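Local structure of DUF3218 domain-containing protein (Pseudomonas aeruginosa, 2IGS) at residues N11-K21 against F33-D43. The protein is of unknown function, but probably has a lysozyme-like, largely helical fold. Residues are numbered along the deposited sequence; the frame is centred on the assembly and turned at random. Where two conformers were deposited one is given.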
loop_
_atom_site.group_PDB
_atom_site.type_symbol
_atom_site.label_atom_id
_atom_site.label_comp_id
_atom_site.label_asym_id
_atom_site.label_seq_id
_atom_site.Cartn_x
_atom_site.Cartn_y
_atom_site.Cartn_z
ATOM N N ASN F 11 18.766 -13.778 42.030
ATOM C CA ASN F 11 19.237 -14.870 41.177
ATOM C C ASN F 11 18.330 -16.085 41.382
ATOM O O ASN F 11 18.821 -17.153 41.731
ATOM C CB ASN F 11 20.707 -15.251 41.501
ATOM C CG ASN F 11 21.640 -14.055 41.540
ATOM O OD1 ASN F 11 22.302 -13.720 40.537
ATOM N ND2 ASN F 11 21.697 -13.393 42.688
ATOM N N PRO F 12 17.004 -15.937 41.149
ATOM C CA PRO F 12 16.105 -17.076 41.453
ATOM C C PRO F 12 16.472 -18.268 40.581
ATOM O O PRO F 12 16.334 -19.386 41.008
ATOM C CB PRO F 12 14.729 -16.549 41.052
ATOM C CG PRO F 12 15.024 -15.417 40.072
ATOM C CD PRO F 12 16.269 -14.795 40.556
ATOM N N GLY F 13 16.952 -18.012 39.366
ATOM C CA GLY F 13 17.244 -19.091 38.432
ATOM C C GLY F 13 18.446 -19.883 38.892
ATOM O O GLY F 13 18.390 -21.098 39.003
ATOM N N GLN F 14 19.533 -19.178 39.159
ATOM C CA GLN F 14 20.749 -19.823 39.631
ATOM C C GLN F 14 20.539 -20.531 40.970
ATOM O O GLN F 14 20.972 -21.667 41.137
ATOM C CB GLN F 14 21.901 -18.829 39.711
ATOM C CG GLN F 14 23.221 -19.498 39.989
ATOM C CD GLN F 14 24.340 -18.917 39.179
ATOM O OE1 GLN F 14 24.264 -17.774 38.679
ATOM N NE2 GLN F 14 25.402 -19.696 39.030
ATOM N N SER F 15 19.892 -19.853 41.912
ATOM C CA SER F 15 19.553 -20.438 43.212
ATOM C C SER F 15 18.766 -21.727 43.082
ATOM O O SER F 15 19.180 -22.755 43.603
ATOM C CB SER F 15 18.765 -19.445 44.073
ATOM O OG SER F 15 19.539 -18.290 44.354
ATOM N N LEU F 16 17.637 -21.688 42.379
ATOM C CA LEU F 16 16.799 -22.892 42.273
ATOM C C LEU F 16 17.466 -23.978 41.433
ATOM O O LEU F 16 17.390 -25.163 41.775
ATOM C CB LEU F 16 15.407 -22.550 41.744
ATOM C CG LEU F 16 14.573 -21.582 42.595
ATOM C CD1 LEU F 16 13.454 -20.945 41.792
ATOM C CD2 LEU F 16 14.037 -22.271 43.838
ATOM N N ALA F 17 18.134 -23.574 40.350
ATOM C CA ALA F 17 18.990 -24.481 39.585
ATOM C C ALA F 17 19.964 -25.257 40.473
ATOM O O ALA F 17 20.173 -26.452 40.269
ATOM C CB ALA F 17 19.758 -23.721 38.520
ATOM N N ASN F 18 20.558 -24.573 41.449
ATOM C CA ASN F 18 21.544 -25.181 42.346
ATOM C C ASN F 18 20.962 -26.322 43.159
ATOM O O ASN F 18 21.596 -27.361 43.313
ATOM C CB ASN F 18 22.183 -24.124 43.257
ATOM C CG ASN F 18 23.311 -23.384 42.575
ATOM O OD1 ASN F 18 23.645 -23.673 41.422
ATOM N ND2 ASN F 18 23.920 -22.435 43.282
ATOM N N ILE F 19 19.763 -26.103 43.684
ATOM C CA ILE F 19 18.981 -27.129 44.383
ATOM C C ILE F 19 18.570 -28.279 43.453
ATOM O O ILE F 19 18.675 -29.451 43.825
ATOM C CB ILE F 19 17.711 -26.515 45.002
ATOM C CG1 ILE F 19 18.095 -25.566 46.143
ATOM C CG2 ILE F 19 16.783 -27.600 45.501
ATOM C CD1 ILE F 19 16.961 -24.670 46.601
ATOM N N TYR F 20 18.103 -27.944 42.250
ATOM C CA TYR F 20 17.699 -28.958 41.298
ATOM C C TYR F 20 18.872 -29.759 40.689
ATOM O O TYR F 20 18.725 -30.962 40.396
ATOM C CB TYR F 20 16.769 -28.350 40.243
ATOM C CG TYR F 20 15.336 -28.243 40.754
ATOM C CD1 TYR F 20 14.945 -27.204 41.612
ATOM C CD2 TYR F 20 14.394 -29.205 40.412
ATOM C CE1 TYR F 20 13.639 -27.130 42.105
ATOM C CE2 TYR F 20 13.097 -29.135 40.883
ATOM C CZ TYR F 20 12.724 -28.106 41.735
ATOM O OH TYR F 20 11.425 -28.052 42.173
ATOM N N LYS F 21 20.034 -29.121 40.536
ATOM C CA LYS F 21 21.255 -29.863 40.206
ATOM C C LYS F 21 21.482 -31.005 41.240
ATOM O O LYS F 21 21.857 -32.126 40.887
ATOM C CB LYS F 21 22.452 -28.900 40.112
ATOM C CG LYS F 21 23.643 -29.443 39.330
ATOM C CD LYS F 21 24.729 -28.379 39.067
ATOM C CE LYS F 21 26.060 -29.064 38.731
ATOM N NZ LYS F 21 27.052 -28.198 38.002
ATOM N N PHE F 33 22.707 -32.351 33.333
ATOM C CA PHE F 33 21.873 -31.258 33.842
ATOM C C PHE F 33 21.956 -30.029 32.915
ATOM O O PHE F 33 23.050 -29.489 32.698
ATOM C CB PHE F 33 22.307 -30.901 35.275
ATOM C CG PHE F 33 21.424 -29.886 35.945
ATOM C CD1 PHE F 33 21.804 -28.548 36.019
ATOM C CD2 PHE F 33 20.207 -30.257 36.494
ATOM C CE1 PHE F 33 20.971 -27.594 36.633
ATOM C CE2 PHE F 33 19.368 -29.307 37.094
ATOM C CZ PHE F 33 19.753 -27.979 37.162
ATOM N N PRO F 34 20.801 -29.582 32.363
ATOM C CA PRO F 34 20.832 -28.398 31.475
ATOM C C PRO F 34 20.893 -27.088 32.289
ATOM O O PRO F 34 19.864 -26.382 32.418
ATOM C CB PRO F 34 19.515 -28.512 30.683
ATOM C CG PRO F 34 18.585 -29.329 31.573
ATOM C CD PRO F 34 19.442 -30.135 32.526
ATOM N N GLU F 35 22.064 -26.764 32.842
ATOM C CA GLU F 35 22.150 -25.639 33.777
ATOM C C GLU F 35 21.864 -24.271 33.145
ATOM O O GLU F 35 21.180 -23.457 33.761
ATOM C CB GLU F 35 23.474 -25.612 34.553
ATOM C CG GLU F 35 23.453 -24.627 35.713
ATOM C CD GLU F 35 24.520 -24.871 36.755
ATOM O OE1 GLU F 35 25.683 -25.092 36.376
ATOM O OE2 GLU F 35 24.193 -24.826 37.968
ATOM N N ALA F 36 22.396 -24.017 31.949
ATOM C CA ALA F 36 22.192 -22.717 31.294
ATOM C C ALA F 36 20.726 -22.404 31.042
ATOM O O ALA F 36 20.266 -21.328 31.403
ATOM C CB ALA F 36 23.009 -22.607 29.990
ATOM N N GLN F 37 20.007 -23.360 30.444
ATOM C CA GLN F 37 18.579 -23.230 30.167
ATOM C C GLN F 37 17.721 -23.119 31.429
ATOM O O GLN F 37 16.735 -22.378 31.450
ATOM C CB GLN F 37 18.067 -24.383 29.290
ATOM C CG GLN F 37 18.721 -24.473 27.909
ATOM C CD GLN F 37 19.869 -25.473 27.845
ATOM O OE1 GLN F 37 20.683 -25.570 28.767
ATOM N NE2 GLN F 37 19.942 -26.214 26.742
ATOM N N THR F 38 18.109 -23.842 32.474
ATOM C CA THR F 38 17.373 -23.843 33.748
ATOM C C THR F 38 17.467 -22.495 34.494
ATOM O O THR F 38 16.441 -21.965 34.934
ATOM C CB THR F 38 17.825 -25.006 34.652
ATOM O OG1 THR F 38 17.645 -26.242 33.949
ATOM C CG2 THR F 38 17.008 -25.047 35.919
ATOM N N ILE F 39 18.684 -21.949 34.617
ATOM C CA ILE F 39 18.865 -20.604 35.184
ATOM C C ILE F 39 18.074 -19.562 34.370
ATOM O O ILE F 39 17.321 -18.760 34.946
ATOM C CB ILE F 39 20.370 -20.166 35.281
ATOM C CG1 ILE F 39 21.203 -21.142 36.128
ATOM C CG2 ILE F 39 20.474 -18.768 35.872
ATOM C CD1 ILE F 39 22.696 -21.226 35.731
ATOM N N GLU F 40 18.247 -19.591 33.040
ATOM C CA GLU F 40 17.600 -18.641 32.144
ATOM C C GLU F 40 16.068 -18.700 32.210
ATOM O O GLU F 40 15.413 -17.667 32.281
ATOM C CB GLU F 40 18.087 -18.806 30.692
ATOM C CG GLU F 40 17.538 -17.718 29.784
ATOM C CD GLU F 40 18.049 -17.773 28.360
ATOM O OE1 GLU F 40 18.912 -18.614 28.063
ATOM O OE2 GLU F 40 17.555 -16.982 27.525
ATOM N N ALA F 41 15.508 -19.902 32.177
ATOM C CA ALA F 41 14.048 -20.098 32.301
ATOM C C ALA F 41 13.497 -19.516 33.608
ATOM O O ALA F 41 12.497 -18.804 33.615
ATOM C CB ALA F 41 13.703 -21.595 32.197
ATOM N N TRP F 42 14.156 -19.818 34.723
ATOM C CA TRP F 42 13.627 -19.431 36.045
ATOM C C TRP F 42 13.981 -17.983 36.440
ATOM O O TRP F 42 13.446 -17.452 37.403
ATOM C CB TRP F 42 14.036 -20.469 37.105
ATOM C CG TRP F 42 13.246 -21.781 36.965
ATOM C CD1 TRP F 42 12.023 -21.952 36.341
ATOM C CD2 TRP F 42 13.593 -23.067 37.515
ATOM N NE1 TRP F 42 11.600 -23.261 36.464
ATOM C CE2 TRP F 42 12.549 -23.971 37.162
ATOM C CE3 TRP F 42 14.697 -23.552 38.245
ATOM C CZ2 TRP F 42 12.579 -25.331 37.514
ATOM C CZ3 TRP F 42 14.720 -24.904 38.611
ATOM C CH2 TRP F 42 13.653 -25.775 38.247
ATOM N N ASP F 43 14.873 -17.345 35.682
ATOM C CA ASP F 43 15.028 -15.881 35.738
ATOM C C ASP F 43 13.937 -15.094 34.989
ATOM O O ASP F 43 13.780 -13.889 35.213
ATOM C CB ASP F 43 16.421 -15.447 35.226
ATOM C CG ASP F 43 17.540 -15.676 36.258
ATOM O OD1 ASP F 43 17.262 -15.918 37.459
ATOM O OD2 ASP F 43 18.722 -15.612 35.856
HETATM O O HOH W 1 19.781 -16.579 38.429
HETATM O O HOH W 2 23.546 -22.392 38.915
#
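Trp42 drives the edge of its six-membered ring into one face of Tyr20: CH2 stands over the centre of the phenol ring, the centroids are 5.0 Å apart and the planes meet at 65°, a T-shaped pair. The indole's own rim meets the backbone, with Ala17 N and Gly13 O near its plane, while Leu16 CB approaches CE3 obliquely at 3.7 Å. With CG anti to its carbonyl carbon (chi1 -73°), Trp42 fits as a knob into the hole formed by Gly13, Leu16, Ala17 and Tyr20; the broad indole suits this buried place because its NE1 is hydrogen-bonded to Thr204 O. Phe33 offers a flat face to backbone: Lys21 CA makes a CH-pi contact 3.8 Å from its centroid.

Helices 12-27 and 35-48, successive in this largely helical chain and joined by a short loop, pack with their short segments at 131° and axes 7.2 Å apart at closest approach. Such closeness suits Gly13 and Ala17. The glycine, lacking a side chain, brings its CA within 3.5 Å of Ile39 O in a CA-H...O contact, and Ala17 CB, a single methyl, packs 3.8 Å from Ile39 CG1.

At the start of helix 12-27, Gly13 N donates to Asp43 OD1 over 2.8 Å, from above the carboxylate plane; a water joins that oxygen to Gln14 N. A carboxylate probably suits the positive end of the helix dipole and first-turn N-H groups that lack intrahelical acceptors; Asp43 OD2 also pairs with Arg47. Glu35 has two conformers, making its water link to Asn18 OD1 and long salt bridge to Lys21 doubtful.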